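Local coordinates for protein putative NADPH-dependent oxidoreductase (Desulfitobacterium hafniense DCB-2, PDB 3DB2) that probably catalyses an NADPH-dependent oxidation or reduction, its Rossmann domain binding the dinucleotide, on a substrate that is not established, at residues A152-E157 against T180-H185; R158-K163 against N234-G239; G169-A174 against E210-T215. All coordinates share one frame; numbering follows the deposited sequence. Where two conformers were deposited one is given.

Contact 1: A152-E157 against T180-H185; sequences AVFSNE and TQLGVH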
loop_
_atom_site.group_PDB
_atom_site.type_symbol
_atom_site.label_atom_id
_atom_site.label_comp_id
_atom_site.label_asym_id
_atom_site.label_seq_id
_atom_site.Cartn_x
_atom_site.Cartn_y
_atom_site.Cartn_z
ATOM N N ALA C 152 -2.942 -3.363 3.446
ATOM C CA ALA C 152 -3.886 -3.063 4.517
ATOM C C ALA C 152 -3.593 -1.657 5.028
ATOM O O ALA C 152 -2.414 -1.277 5.071
ATOM C CB ALA C 152 -3.770 -4.069 5.645
ATOM N N VAL C 153 -4.621 -0.896 5.376
ATOM C CA VAL C 153 -4.386 0.459 5.868
ATOM C C VAL C 153 -5.321 0.700 7.052
ATOM O O VAL C 153 -6.477 0.300 6.970
ATOM C CB VAL C 153 -4.659 1.531 4.808
ATOM C CG1 VAL C 153 -4.555 2.946 5.367
ATOM C CG2 VAL C 153 -3.698 1.357 3.634
ATOM N N PHE C 154 -4.816 1.342 8.094
ATOM C CA PHE C 154 -5.718 1.771 9.175
ATOM C C PHE C 154 -5.138 3.141 9.619
ATOM O O PHE C 154 -4.026 3.253 10.088
ATOM C CB PHE C 154 -5.860 0.773 10.277
ATOM C CG PHE C 154 -7.049 0.982 11.230
ATOM C CD1 PHE C 154 -7.836 2.103 11.189
ATOM C CD2 PHE C 154 -7.326 -0.007 12.175
ATOM C CE1 PHE C 154 -8.921 2.314 12.043
ATOM C CE2 PHE C 154 -8.391 0.173 13.039
ATOM C CZ PHE C 154 -9.160 1.324 12.983
ATOM N N SER C 155 -5.945 4.170 9.398
ATOM C CA SER C 155 -5.548 5.528 9.712
ATOM C C SER C 155 -6.715 6.359 10.255
ATOM O O SER C 155 -7.900 6.089 10.021
ATOM C CB SER C 155 -5.007 6.259 8.487
ATOM O OG SER C 155 -6.058 6.577 7.587
ATOM N N ASN C 156 -6.338 7.403 10.966
ATOM C CA ASN C 156 -7.257 8.445 11.433
ATOM C C ASN C 156 -6.411 9.648 11.844
ATOM O O ASN C 156 -5.178 9.653 11.754
ATOM C CB ASN C 156 -8.168 7.903 12.512
ATOM C CG ASN C 156 -7.485 7.621 13.828
ATOM O OD1 ASN C 156 -6.485 8.198 14.230
ATOM N ND2 ASN C 156 -8.111 6.666 14.497
ATOM N N GLU C 157 -7.077 10.714 12.271
ATOM C CA GLU C 157 -6.377 11.984 12.460
ATOM C C GLU C 157 -5.974 12.180 13.906
ATOM O O GLU C 157 -5.669 13.314 14.319
ATOM C CB GLU C 157 -7.353 13.048 11.944
ATOM C CG GLU C 157 -8.470 13.246 12.935
ATOM C CD GLU C 157 -9.715 12.408 12.747
ATOM O OE1 GLU C 157 -9.672 11.311 12.149
ATOM O OE2 GLU C 157 -10.776 12.885 13.231
ATOM N N THR C 180 0.381 0.139 17.106
ATOM C CA THR C 180 -0.300 -0.646 18.141
ATOM C C THR C 180 -1.805 -0.478 18.115
ATOM O O THR C 180 -2.545 -1.445 17.930
ATOM C CB THR C 180 0.234 -0.244 19.534
ATOM O OG1 THR C 180 1.607 -0.639 19.666
ATOM C CG2 THR C 180 -0.530 -0.976 20.613
ATOM N N GLN C 181 -2.305 0.735 18.288
ATOM C CA GLN C 181 -3.715 1.013 18.474
ATOM C C GLN C 181 -4.545 0.623 17.252
ATOM O O GLN C 181 -5.662 0.122 17.404
ATOM C CB GLN C 181 -3.983 2.498 18.747
ATOM C CG GLN C 181 -3.695 3.041 20.115
ATOM C CD GLN C 181 -3.357 1.980 21.149
ATOM O OE1 GLN C 181 -4.232 1.447 21.835
ATOM N NE2 GLN C 181 -2.056 1.696 21.250
ATOM N N LEU C 182 -4.000 0.897 16.068
ATOM C CA LEU C 182 -4.695 0.652 14.811
ATOM C C LEU C 182 -4.106 -0.600 14.173
ATOM O O LEU C 182 -4.837 -1.492 13.743
ATOM C CB LEU C 182 -4.585 1.834 13.840
ATOM C CG LEU C 182 -5.054 3.204 14.328
ATOM C CD1 LEU C 182 -5.082 4.229 13.187
ATOM C CD2 LEU C 182 -6.421 3.095 14.976
ATOM N N GLY C 183 -2.802 -0.714 14.081
ATOM C CA GLY C 183 -2.186 -1.767 13.301
ATOM C C GLY C 183 -2.483 -3.163 13.800
ATOM O O GLY C 183 -2.500 -4.110 13.016
ATOM N N VAL C 184 -2.680 -3.345 15.123
ATOM C CA VAL C 184 -2.831 -4.731 15.597
ATOM C C VAL C 184 -4.066 -5.384 15.019
ATOM O O VAL C 184 -4.165 -6.596 14.829
ATOM C CB VAL C 184 -2.869 -4.707 17.140
ATOM C CG1 VAL C 184 -3.384 -6.017 17.715
ATOM C CG2 VAL C 184 -1.465 -4.424 17.651
ATOM N N HIS C 185 -5.077 -4.553 14.706
ATOM C CA HIS C 185 -6.288 -5.041 14.045
ATOM C C HIS C 185 -5.952 -5.650 12.680
ATOM O O HIS C 185 -6.328 -6.791 12.386
ATOM C CB HIS C 185 -7.297 -3.938 13.799
ATOM C CG HIS C 185 -8.008 -3.372 14.977
ATOM N ND1 HIS C 185 -9.244 -3.816 15.388
ATOM C CD2 HIS C 185 -7.649 -2.381 15.824
ATOM C CE1 HIS C 185 -9.613 -3.119 16.441
ATOM N NE2 HIS C 185 -8.671 -2.241 16.722
#

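Contact 2: R158-K163 against N234-G239; sequences RGLELK and NWACPG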
loop_
_atom_site.group_PDB
_atom_site.type_symbol
_atom_site.label_atom_id
_atom_site.label_comp_id
_atom_site.label_asym_id
_atom_site.label_seq_id
_atom_site.Cartn_x
_atom_site.Cartn_y
_atom_site.Cartn_z
ATOM N N ARG C 158 -5.919 11.103 14.687
ATOM C CA ARG C 158 -5.627 11.246 16.119
ATOM C C ARG C 158 -4.380 12.055 16.456
ATOM O O ARG C 158 -4.353 12.855 17.419
ATOM C CB ARG C 158 -5.492 9.851 16.751
ATOM C CG ARG C 158 -4.954 9.926 18.170
ATOM C CD ARG C 158 -6.103 9.856 19.155
ATOM N NE ARG C 158 -6.953 8.698 18.955
ATOM C CZ ARG C 158 -8.203 8.587 19.381
ATOM N NH1 ARG C 158 -8.797 9.563 20.057
ATOM N NH2 ARG C 158 -8.879 7.480 19.136
ATOM N N GLY C 159 -3.311 11.863 15.683
ATOM C CA GLY C 159 -2.027 12.478 15.987
ATOM C C GLY C 159 -2.017 13.995 15.885
ATOM O O GLY C 159 -1.220 14.680 16.527
ATOM N N LEU C 160 -2.903 14.524 15.070
ATOM C CA LEU C 160 -2.974 15.921 14.686
ATOM C C LEU C 160 -3.418 16.761 15.901
ATOM O O LEU C 160 -3.053 17.932 15.950
ATOM C CB LEU C 160 -3.936 16.115 13.526
ATOM C CG LEU C 160 -3.603 15.443 12.190
ATOM C CD1 LEU C 160 -4.583 15.877 11.109
ATOM C CD2 LEU C 160 -2.164 15.746 11.795
ATOM N N GLU C 161 -4.178 16.123 16.772
ATOM C CA GLU C 161 -4.792 16.804 17.914
ATOM C C GLU C 161 -4.111 16.453 19.233
ATOM O O GLU C 161 -4.251 17.192 20.215
ATOM C CB GLU C 161 -6.277 16.447 18.022
ATOM C CG GLU C 161 -6.697 16.086 19.434
ATOM C CD GLU C 161 -7.919 16.819 19.950
ATOM O OE1 GLU C 161 -8.707 17.347 19.133
ATOM O OE2 GLU C 161 -8.112 16.881 21.187
ATOM N N LEU C 162 -3.395 15.342 19.232
ATOM C CA LEU C 162 -2.662 14.852 20.393
ATOM C C LEU C 162 -1.750 15.938 20.962
ATOM O O LEU C 162 -0.676 16.218 20.438
ATOM C CB LEU C 162 -1.803 13.629 20.070
ATOM C CG LEU C 162 -2.278 12.191 20.104
ATOM C CD1 LEU C 162 -1.103 11.241 19.850
ATOM C CD2 LEU C 162 -2.950 11.779 21.405
ATOM N N LYS C 163 -2.118 16.593 22.067
ATOM C CA LYS C 163 -1.173 17.593 22.588
ATOM C C LYS C 163 -0.083 16.897 23.406
ATOM O O LYS C 163 -0.266 15.799 23.939
ATOM C CB LYS C 163 -1.878 18.666 23.406
ATOM N N ASN C 234 -1.414 5.391 10.182
ATOM C CA ASN C 234 -1.188 6.819 10.038
ATOM C C ASN C 234 -2.103 7.559 11.001
ATOM O O ASN C 234 -3.290 7.208 11.025
ATOM C CB ASN C 234 -1.450 7.098 8.550
ATOM C CG ASN C 234 -1.001 8.477 8.126
ATOM O OD1 ASN C 234 -1.292 9.387 8.894
ATOM N ND2 ASN C 234 -0.345 8.585 6.965
ATOM N N TRP C 235 -1.565 8.500 11.756
ATOM C CA TRP C 235 -2.375 9.254 12.730
ATOM C C TRP C 235 -2.518 10.701 12.295
ATOM O O TRP C 235 -2.794 11.574 13.103
ATOM C CB TRP C 235 -1.775 9.140 14.143
ATOM C CG TRP C 235 -2.453 8.164 15.057
ATOM C CD1 TRP C 235 -3.656 7.524 14.895
ATOM C CD2 TRP C 235 -1.955 7.696 16.328
ATOM N NE1 TRP C 235 -3.922 6.716 15.939
ATOM C CE2 TRP C 235 -2.899 6.793 16.854
ATOM C CE3 TRP C 235 -0.814 7.932 17.100
ATOM C CZ2 TRP C 235 -2.767 6.130 18.072
ATOM C CZ3 TRP C 235 -0.690 7.270 18.307
ATOM C CH2 TRP C 235 -1.641 6.378 18.801
ATOM N N ALA C 236 -2.284 10.950 11.009
ATOM C CA ALA C 236 -2.160 12.296 10.459
ATOM C C ALA C 236 -3.066 12.560 9.276
ATOM O O ALA C 236 -2.728 13.442 8.473
ATOM C CB ALA C 236 -0.689 12.484 10.061
ATOM N N CYS C 237 -4.166 11.794 9.158
ATOM C CA CYS C 237 -5.096 11.992 8.057
ATOM C C CYS C 237 -6.505 11.503 8.341
ATOM O O CYS C 237 -6.784 10.778 9.284
ATOM C CB CYS C 237 -4.532 11.293 6.794
ATOM S SG CYS C 237 -4.372 9.494 7.031
ATOM N N PRO C 238 -7.484 11.903 7.534
ATOM C CA PRO C 238 -8.833 11.368 7.727
ATOM C C PRO C 238 -8.895 9.842 7.712
ATOM O O PRO C 238 -8.041 9.185 7.099
ATOM C CB PRO C 238 -9.603 11.930 6.549
ATOM C CG PRO C 238 -8.902 13.227 6.277
ATOM C CD PRO C 238 -7.429 12.898 6.444
ATOM N N GLY C 239 -9.895 9.298 8.410
ATOM C CA GLY C 239 -10.002 7.877 8.653
ATOM C C GLY C 239 -10.116 7.023 7.395
ATOM O O GLY C 239 -10.899 7.291 6.477
HETATM O O HOH W 1 -6.814 5.918 17.427
#

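Contact 3: G169-A174 against E210-T215; sequences GEPATA and EVENIT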
loop_
_atom_site.group_PDB
_atom_site.type_symbol
_atom_site.label_atom_id
_atom_site.label_comp_id
_atom_site.label_asym_id
_atom_site.label_seq_id
_atom_site.Cartn_x
_atom_site.Cartn_y
_atom_site.Cartn_z
ATOM N N GLY C 169 1.195 9.418 22.945
ATOM C CA GLY C 169 2.445 10.012 22.509
ATOM C C GLY C 169 3.676 9.437 23.168
ATOM O O GLY C 169 4.806 9.859 22.918
ATOM N N GLU C 170 3.522 8.434 24.038
ATOM C CA GLU C 170 4.649 7.836 24.725
ATOM C C GLU C 170 4.919 6.463 24.122
ATOM O O GLU C 170 4.072 5.574 24.143
ATOM C CB GLU C 170 4.457 7.658 26.235
ATOM C CG GLU C 170 5.279 6.485 26.763
ATOM C CD GLU C 170 6.751 6.767 26.979
ATOM O OE1 GLU C 170 7.122 7.925 27.268
ATOM O OE2 GLU C 170 7.565 5.817 26.872
ATOM N N PRO C 171 6.098 6.268 23.559
ATOM C CA PRO C 171 6.413 4.962 22.953
ATOM C C PRO C 171 6.161 3.741 23.817
ATOM O O PRO C 171 5.616 2.720 23.380
ATOM C CB PRO C 171 7.928 5.092 22.703
ATOM C CG PRO C 171 8.115 6.558 22.455
ATOM C CD PRO C 171 7.198 7.244 23.425
ATOM N N ALA C 172 6.546 3.762 25.088
ATOM C CA ALA C 172 6.360 2.582 25.927
ATOM C C ALA C 172 4.909 2.137 26.013
ATOM O O ALA C 172 4.565 0.958 26.133
ATOM C CB ALA C 172 6.862 2.848 27.348
ATOM N N THR C 173 3.959 3.074 25.943
ATOM C CA THR C 173 2.553 2.705 26.088
ATOM C C THR C 173 1.882 2.426 24.750
ATOM O O THR C 173 0.888 1.700 24.642
ATOM C CB THR C 173 1.922 3.874 26.873
ATOM O OG1 THR C 173 2.104 5.112 26.185
ATOM C CG2 THR C 173 2.680 4.031 28.189
ATOM N N ALA C 174 2.411 3.052 23.694
ATOM C CA ALA C 174 1.858 2.887 22.357
ATOM C C ALA C 174 2.986 2.684 21.352
ATOM O O ALA C 174 3.373 3.540 20.567
ATOM C CB ALA C 174 0.983 4.088 22.028
ATOM N N GLU C 210 2.468 17.156 17.839
ATOM C CA GLU C 210 3.194 17.679 18.999
ATOM C C GLU C 210 3.746 16.552 19.851
ATOM O O GLU C 210 4.517 16.809 20.779
ATOM C CB GLU C 210 2.281 18.609 19.810
ATOM C CG GLU C 210 1.333 19.458 18.979
ATOM C CD GLU C 210 1.487 20.956 19.151
ATOM O OE1 GLU C 210 0.928 21.530 20.117
ATOM O OE2 GLU C 210 2.164 21.602 18.313
ATOM N N VAL C 211 3.403 15.283 19.593
ATOM C CA VAL C 211 3.863 14.227 20.484
ATOM C C VAL C 211 5.205 13.660 20.012
ATOM O O VAL C 211 5.575 13.907 18.857
ATOM C CB VAL C 211 2.878 13.062 20.624
ATOM C CG1 VAL C 211 1.633 13.497 21.376
ATOM C CG2 VAL C 211 2.513 12.499 19.248
ATOM N N GLU C 212 5.879 12.940 20.908
ATOM C CA GLU C 212 7.208 12.411 20.621
ATOM C C GLU C 212 7.122 11.040 19.945
ATOM O O GLU C 212 8.104 10.456 19.483
ATOM C CB GLU C 212 8.047 12.269 21.883
ATOM C CG GLU C 212 7.628 11.139 22.804
ATOM C CD GLU C 212 6.712 11.637 23.916
ATOM O OE1 GLU C 212 5.724 12.349 23.594
ATOM O OE2 GLU C 212 6.969 11.313 25.100
ATOM N N ASN C 213 5.924 10.459 19.880
ATOM C CA ASN C 213 5.861 9.120 19.287
ATOM C C ASN C 213 5.796 9.151 17.757
ATOM O O ASN C 213 5.467 10.162 17.124
ATOM C CB ASN C 213 4.643 8.408 19.846
ATOM C CG ASN C 213 4.817 6.910 19.977
ATOM O OD1 ASN C 213 5.827 6.338 19.582
ATOM N ND2 ASN C 213 3.795 6.313 20.571
ATOM N N ILE C 214 6.113 8.000 17.169
ATOM C CA ILE C 214 5.800 7.775 15.735
ATOM C C ILE C 214 4.342 8.042 15.502
ATOM O O ILE C 214 3.511 7.635 16.351
ATOM C CB ILE C 214 6.205 6.320 15.383
ATOM C CG1 ILE C 214 7.722 6.161 15.285
ATOM C CG2 ILE C 214 5.469 5.862 14.138
ATOM C CD1 ILE C 214 8.261 4.748 15.265
ATOM N N THR C 215 3.935 8.703 14.427
ATOM C CA THR C 215 2.531 8.782 14.056
ATOM C C THR C 215 2.205 8.280 12.648
ATOM O O THR C 215 1.014 8.281 12.310
ATOM C CB THR C 215 1.974 10.211 14.156
ATOM O OG1 THR C 215 2.632 11.176 13.358
ATOM C CG2 THR C 215 2.177 10.728 15.593
#

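Contact 1: A152-E157 against T180-H185
Phe154, near the end of strand 147-155, meets Leu182 and His185, and its ring is the surface on which the contact is built. CG is anti to the backbone N (chi1 -164°), CB points toward the 180-185 segment, and the phenylalanine and leucine side chains cross at about a right angle. Leu182, its CG beside its own N and anti to its carbonyl carbon, lays CD2 over the centre of one face, 3.9 Å from the Phe154 ring centroid, a CH-pi contact almost along the ring normal. Leu182 CB lies 3.7 Å from Phe154 CG, while the other methyl, CD1, reaches the Phe154 carbonyl. With His185 the ring forms an offset edge-to-face pair, the phenyl edge turned to the imidazole, planes at 69° and Phe154 CE2 3.9 Å from His185 CD2. An alanine in place of Phe154 would lose both ring contacts and would probably loosen the seating of helix 183-194 on the mixed sheet of the C-terminal domain. His185 also touches Lys97, the lysine of the family's Glu-Lys-Pro motif, so it probably faces the catalytic cleft, as in relatives. Strands 228-234 and 240-247 flank Phe154's own strand, and helix 324-343 packs against Val184.

Contact 2: R158-K163 against N234-G239
The backbones come closest at Gly159 and Trp235, 4.6 Å between CA atoms, where Gly159 N gives a short but bent and weak hydrogen bond to Trp235 O, 2.6 Å long with 130° at the hydrogen. A CB on Gly159 would run into that same carbonyl. The arginine chain of Arg158 runs along the indole of Trp235 in the same direction. Arg158 CB sits over the five-membered ring, 3.6 Å from its centroid, as a CH-pi contact, and CG follows over the same face nearer the rim. Bends at chi2 and chi3 then turn the guanidinium almost perpendicular to the indole, at 87°, so the cation is not stacked on it. Instead one water accepts from Arg158 NH2 at 3.1 Å and, weakly, from Trp235 NE1. Segment 234-239 belongs to the loop that carries the chain from strand 228-234 past strand 147-155 to strand 240-247 in the mixed sheet of the GFO/IDH/MocA C-terminal domain, and it starts with an Asx turn: Asn234 OD1 accepts from Ala236 N at 2.8 Å, nearly along the C=O axis. Next after Gly159, Leu160 brings CD2 to 3.7 Å from Ala236 CA. Asn234 ND2 donates to Ser148 OG of the second subunit, and Pro238 O accepts from Asn251 of that subunit.

Contact 3: G169-A174 against E210-T215
Asn213 points into the opposing loop, where its side chain runs antiparallel to the ring of Pro171. Its amide plane is set by how its nitrogen is used: Asn213 ND2 donates to Ala174 O at 2.8 Å, with 159° at the hydrogen, and meets a lone pair in the plane of that carbonyl. The acceptor also lies close to the plane of the asparagine amide, so the bond is well formed from both ends. The same nitrogen has a second partner in Arg168 O, and these two carbonyls together would hold the amide against rotation. At its other end Asn213 OD1 passes beside the proline ring, 3.7 Å from Pro171 CG, and takes a weak hydrogen bond from Ile214 N.

The two segments are irregular connections of the GFO/IDH/MocA C-terminal domain, one leading into helix 178-181 and the other joining the antiparallel strands 197-205 and 216-223. Within the first, Glu170 O accepts from both Thr173 N and Ala174 N, which curls the chain round and brings Ala174 O to face Asn213.

Val211 and Gly169 meet more simply, the valine CB lying 3.6 Å from Gly169 CA, where a side chain on the glycine would collide with Val211 CG1. Glu212, bent at chi2, crosses Pro171 at about a right angle, its CG 4.0 Å from Pro171 CD. Its carboxylate approaches a like charge, with Glu212 OE2 4.0 Å from Glu170 OE1, and the Glu212 side chain also touches Lys164. Glu170, likewise bent at chi2, uses the anti lone pair of OE2 to accept from Ala172 N at 2.9 Å.

How the contacts relate
Contacts 1 and 2 follow one another along the chain, strand 147-155 being succeeded after two residues by helix 158-161; their centres are about 11 Å apart. Asn156 N lies 3.1 Å from Asn234 O, a probable hydrogen bond, and Asn156 OD1 accepts from Arg158 N, so this asparagine ties the two together. Contact 3 is nested in the loop that contact 2 closes, about 12 Å away between centres, joined by a probable hydrogen bond from Trp235 N to Thr215 O, 2.6 Å, and by Leu162 against Val211. Contacts 1 and 3 meet more lightly, where Gln181 approaches Ala174. Contact 1, with His185 beside Lys97, probably borders the catalytic cleft. Contacts 1 and 2 touch the second subunit, whereas contact 3 does not.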